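PDB 3QR0: phospholipase C-beta (PLC-beta) from Sepia officinalis, which is a phospholipase C-beta, a multidomain protein that combines PH, EF-hand-like, TIM-barrel X and Y, and C2 domains, with a bound calcium ion. Local coordinates for residues F416-K426 and T503-M514. Sequence-based numbering, arbitrary orientation.
With CA (calcium ion), chain B.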
# COMPACT_ATOMS: atom_id res chain seq x y z
N PHE A 416 -15.59 17.96 -4.41
CA PHE A 416 -17.03 18.11 -4.23
C PHE A 416 -17.75 18.00 -5.57
O PHE A 416 -17.45 18.75 -6.51
CB PHE A 416 -17.37 19.46 -3.59
CG PHE A 416 -17.20 19.49 -2.09
CD1 PHE A 416 -18.28 19.78 -1.27
CD2 PHE A 416 -15.97 19.24 -1.51
CE1 PHE A 416 -18.12 19.82 0.13
CE2 PHE A 416 -15.80 19.27 -0.13
CZ PHE A 416 -16.88 19.56 0.69
N GLU A 417 -18.68 17.07 -5.67
CA GLU A 417 -19.65 17.07 -6.76
C GLU A 417 -20.93 17.59 -6.11
O GLU A 417 -21.62 16.87 -5.40
CB GLU A 417 -19.83 15.67 -7.33
CG GLU A 417 -20.56 15.64 -8.64
CD GLU A 417 -20.96 14.23 -9.04
OE1 GLU A 417 -20.06 13.37 -9.16
OE2 GLU A 417 -22.17 13.99 -9.23
N ASN A 418 -21.21 18.87 -6.36
CA ASN A 418 -22.20 19.61 -5.58
C ASN A 418 -23.55 19.69 -6.28
O ASN A 418 -23.67 20.29 -7.35
CB ASN A 418 -21.64 21.01 -5.35
CG ASN A 418 -22.28 21.72 -4.19
OD1 ASN A 418 -23.41 21.42 -3.80
ND2 ASN A 418 -21.58 22.71 -3.64
N HIS A 419 -24.58 19.08 -5.69
CA HIS A 419 -25.93 19.15 -6.24
C HIS A 419 -26.92 19.84 -5.29
O HIS A 419 -28.12 19.77 -5.50
CB HIS A 419 -26.43 17.75 -6.58
CG HIS A 419 -25.55 17.02 -7.53
ND1 HIS A 419 -25.67 17.14 -8.90
CD2 HIS A 419 -24.50 16.19 -7.32
CE1 HIS A 419 -24.74 16.40 -9.49
NE2 HIS A 419 -24.02 15.82 -8.55
N CYS A 420 -26.40 20.50 -4.26
CA CYS A 420 -27.26 21.04 -3.21
C CYS A 420 -27.86 22.40 -3.57
O CYS A 420 -27.26 23.18 -4.31
CB CYS A 420 -26.48 21.17 -1.90
SG CYS A 420 -26.18 19.60 -1.09
N SER A 421 -29.04 22.67 -3.02
CA SER A 421 -29.63 24.00 -3.07
C SER A 421 -28.78 24.96 -2.26
O SER A 421 -27.93 24.53 -1.47
CB SER A 421 -31.05 23.96 -2.49
OG SER A 421 -31.01 23.57 -1.13
N VAL A 422 -29.01 26.25 -2.44
CA VAL A 422 -28.25 27.28 -1.74
C VAL A 422 -28.31 27.10 -0.22
O VAL A 422 -27.29 27.24 0.47
CB VAL A 422 -28.73 28.71 -2.13
CG1 VAL A 422 -28.10 29.77 -1.23
CG2 VAL A 422 -28.40 28.99 -3.60
N ALA A 423 -29.49 26.76 0.30
CA ALA A 423 -29.69 26.61 1.75
C ALA A 423 -28.84 25.48 2.34
O ALA A 423 -28.24 25.63 3.40
CB ALA A 423 -31.18 26.39 2.07
N GLN A 424 -28.80 24.35 1.64
CA GLN A 424 -28.01 23.22 2.13
C GLN A 424 -26.51 23.37 1.83
O GLN A 424 -25.69 22.82 2.56
CB GLN A 424 -28.61 21.90 1.63
CG GLN A 424 -30.03 21.67 2.20
CD GLN A 424 -30.49 20.21 2.17
OE1 GLN A 424 -29.70 19.28 2.33
NE2 GLN A 424 -31.79 20.02 1.98
N GLN A 425 -26.16 24.12 0.78
CA GLN A 425 -24.76 24.50 0.53
C GLN A 425 -24.19 25.38 1.65
O GLN A 425 -23.00 25.30 1.96
CB GLN A 425 -24.60 25.23 -0.82
CG GLN A 425 -24.66 24.31 -2.03
CD GLN A 425 -24.23 25.01 -3.31
OE1 GLN A 425 -23.19 25.68 -3.35
NE2 GLN A 425 -25.01 24.83 -4.37
N LYS A 426 -25.04 26.22 2.24
CA LYS A 426 -24.64 27.00 3.41
C LYS A 426 -24.23 26.07 4.54
O LYS A 426 -23.26 26.33 5.25
CB LYS A 426 -25.77 27.92 3.87
CG LYS A 426 -25.93 29.17 3.04
CD LYS A 426 -27.23 29.88 3.34
CE LYS A 426 -27.30 31.24 2.65
NZ LYS A 426 -26.49 32.30 3.35
N THR A 503 -23.59 11.61 -13.06
CA THR A 503 -24.06 12.73 -12.24
C THR A 503 -23.07 13.91 -12.22
O THR A 503 -23.47 15.04 -11.97
CB THR A 503 -24.38 12.31 -10.79
OG1 THR A 503 -23.18 11.85 -10.14
CG2 THR A 503 -25.45 11.21 -10.75
N ALA A 504 -21.80 13.65 -12.48
CA ALA A 504 -20.78 14.70 -12.50
C ALA A 504 -20.93 15.67 -13.69
O ALA A 504 -20.32 16.73 -13.69
CB ALA A 504 -19.39 14.10 -12.50
N ALA A 505 -21.74 15.29 -14.68
CA ALA A 505 -21.95 16.12 -15.87
C ALA A 505 -22.67 17.45 -15.59
O ALA A 505 -22.48 18.42 -16.32
CB ALA A 505 -22.73 15.32 -16.93
N LYS A 506 -23.52 17.47 -14.56
CA LYS A 506 -24.32 18.65 -14.23
C LYS A 506 -24.42 18.83 -12.72
O LYS A 506 -25.11 18.07 -12.04
CB LYS A 506 -25.72 18.54 -14.84
CG LYS A 506 -26.63 19.76 -14.56
CD LYS A 506 -27.97 19.66 -15.28
CE LYS A 506 -28.79 18.47 -14.79
NZ LYS A 506 -30.21 18.54 -15.23
N GLU A 507 -23.73 19.85 -12.20
CA GLU A 507 -23.80 20.21 -10.79
C GLU A 507 -24.66 21.45 -10.61
O GLU A 507 -25.03 22.10 -11.59
CB GLU A 507 -22.40 20.54 -10.27
CG GLU A 507 -21.46 19.37 -10.23
CD GLU A 507 -20.06 19.82 -9.87
OE1 GLU A 507 -19.29 20.11 -10.81
OE2 GLU A 507 -19.75 19.91 -8.66
N ALA A 508 -24.96 21.79 -9.36
CA ALA A 508 -25.64 23.04 -9.04
C ALA A 508 -24.67 24.20 -9.17
O ALA A 508 -23.45 24.00 -9.15
CB ALA A 508 -26.21 22.98 -7.64
N GLU A 509 -25.19 25.42 -9.30
CA GLU A 509 -24.36 26.62 -9.28
C GLU A 509 -23.80 26.76 -7.87
O GLU A 509 -24.44 26.36 -6.90
CB GLU A 509 -25.15 27.88 -9.64
CG GLU A 509 -26.00 27.79 -10.91
CD GLU A 509 -25.22 27.34 -12.12
OE1 GLU A 509 -24.06 27.78 -12.30
OE2 GLU A 509 -25.77 26.54 -12.91
N ALA A 510 -22.61 27.33 -7.76
CA ALA A 510 -21.97 27.49 -6.47
C ALA A 510 -22.64 28.60 -5.68
O ALA A 510 -22.90 29.68 -6.21
CB ALA A 510 -20.48 27.77 -6.63
N ALA A 511 -22.93 28.33 -4.41
CA ALA A 511 -23.30 29.37 -3.47
C ALA A 511 -22.02 30.10 -3.09
O ALA A 511 -20.92 29.54 -3.23
CB ALA A 511 -23.95 28.77 -2.24
N GLU A 512 -22.15 31.33 -2.61
CA GLU A 512 -20.99 32.14 -2.26
C GLU A 512 -20.18 31.54 -1.10
O GLU A 512 -18.95 31.64 -1.09
CB GLU A 512 -21.40 33.58 -1.95
CG GLU A 512 -20.22 34.53 -1.74
CD GLU A 512 -20.52 35.97 -2.14
OE1 GLU A 512 -21.67 36.43 -1.95
OE2 GLU A 512 -19.60 36.65 -2.65
N GLU A 513 -20.85 30.89 -0.15
CA GLU A 513 -20.16 30.28 1.00
C GLU A 513 -19.28 29.10 0.59
O GLU A 513 -18.23 28.88 1.20
CB GLU A 513 -21.15 29.81 2.08
CG GLU A 513 -21.82 30.93 2.86
CD GLU A 513 -23.08 31.46 2.20
OE1 GLU A 513 -23.81 32.22 2.88
OE2 GLU A 513 -23.35 31.12 1.03
N MET A 514 -19.70 28.34 -0.41
CA MET A 514 -18.89 27.23 -0.93
C MET A 514 -17.80 27.77 -1.84
O MET A 514 -16.64 27.38 -1.72
CB MET A 514 -19.73 26.19 -1.68
CG MET A 514 -20.41 25.17 -0.78
SD MET A 514 -19.27 24.29 0.32
CE MET A 514 -18.19 23.49 -0.87
CA CA B . -19.23 11.39 -8.14
O HOH W 1 -25.28 32.48 0.13
O HOH W 2 -20.78 10.12 -9.57
O HOH W 3 -18.14 10.49 -10.13
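The carboxylate of Glu417 meets the hydroxyl of Thr503, whose OG1 donates to the syn lone pair of OE2 at 2.5 Å. His419 NE2 takes the anti lone pair of the same oxygen at 2.7 Å, OE2 lying nearly in the imidazole plane; these two bonds, with the calcium bond on OE1 at 2.4 Å, hold the carboxylate in place. Asn339, Glu368 and Asp370 add further ligands to the calcium, and one metal-bound water also donates to Thr503 OG1. The imidazole stacks on Trp372 and turns its CE1 edge to the carbonyl oxygens of Thr503 and Lys506. Strand 412-418 belongs to the X half of the TIM barrel, and here its C-terminal end carries the calcium site, at the end of the barrel where active sites lie in this fold, with 503-514 running alongside the strand and the start of helix 422-436. Hydrogen bonds join the two segments: Asn418 N gives a nearly straight bond (170°) to Glu507 OE2, and Asn418 O receives Ala508 N at 2.8 Å. Farther along, the extended side chain of Gln425 reaches across with its amide. NE2 donates both to Cys420 O and, at 3.0 Å, to Glu509 O, each close to the amide plane, while OE1 accepts Ala511 N from above that plane. The apolar part lies at Phe416 and Met514: bent at chi2 and chi3 (-54° and -61°), Met514 brings CE obliquely against the Phe416 ring, 3.7 Å from CD1, an off-centre CH-pi contact, with SD oblique to the ring in a Met-aromatic contact beside Ile468. At the outer end, Lys426 NZ forms a salt bridge with Glu513 OE1 at 2.7 Å, and a water donates to Glu513 OE2.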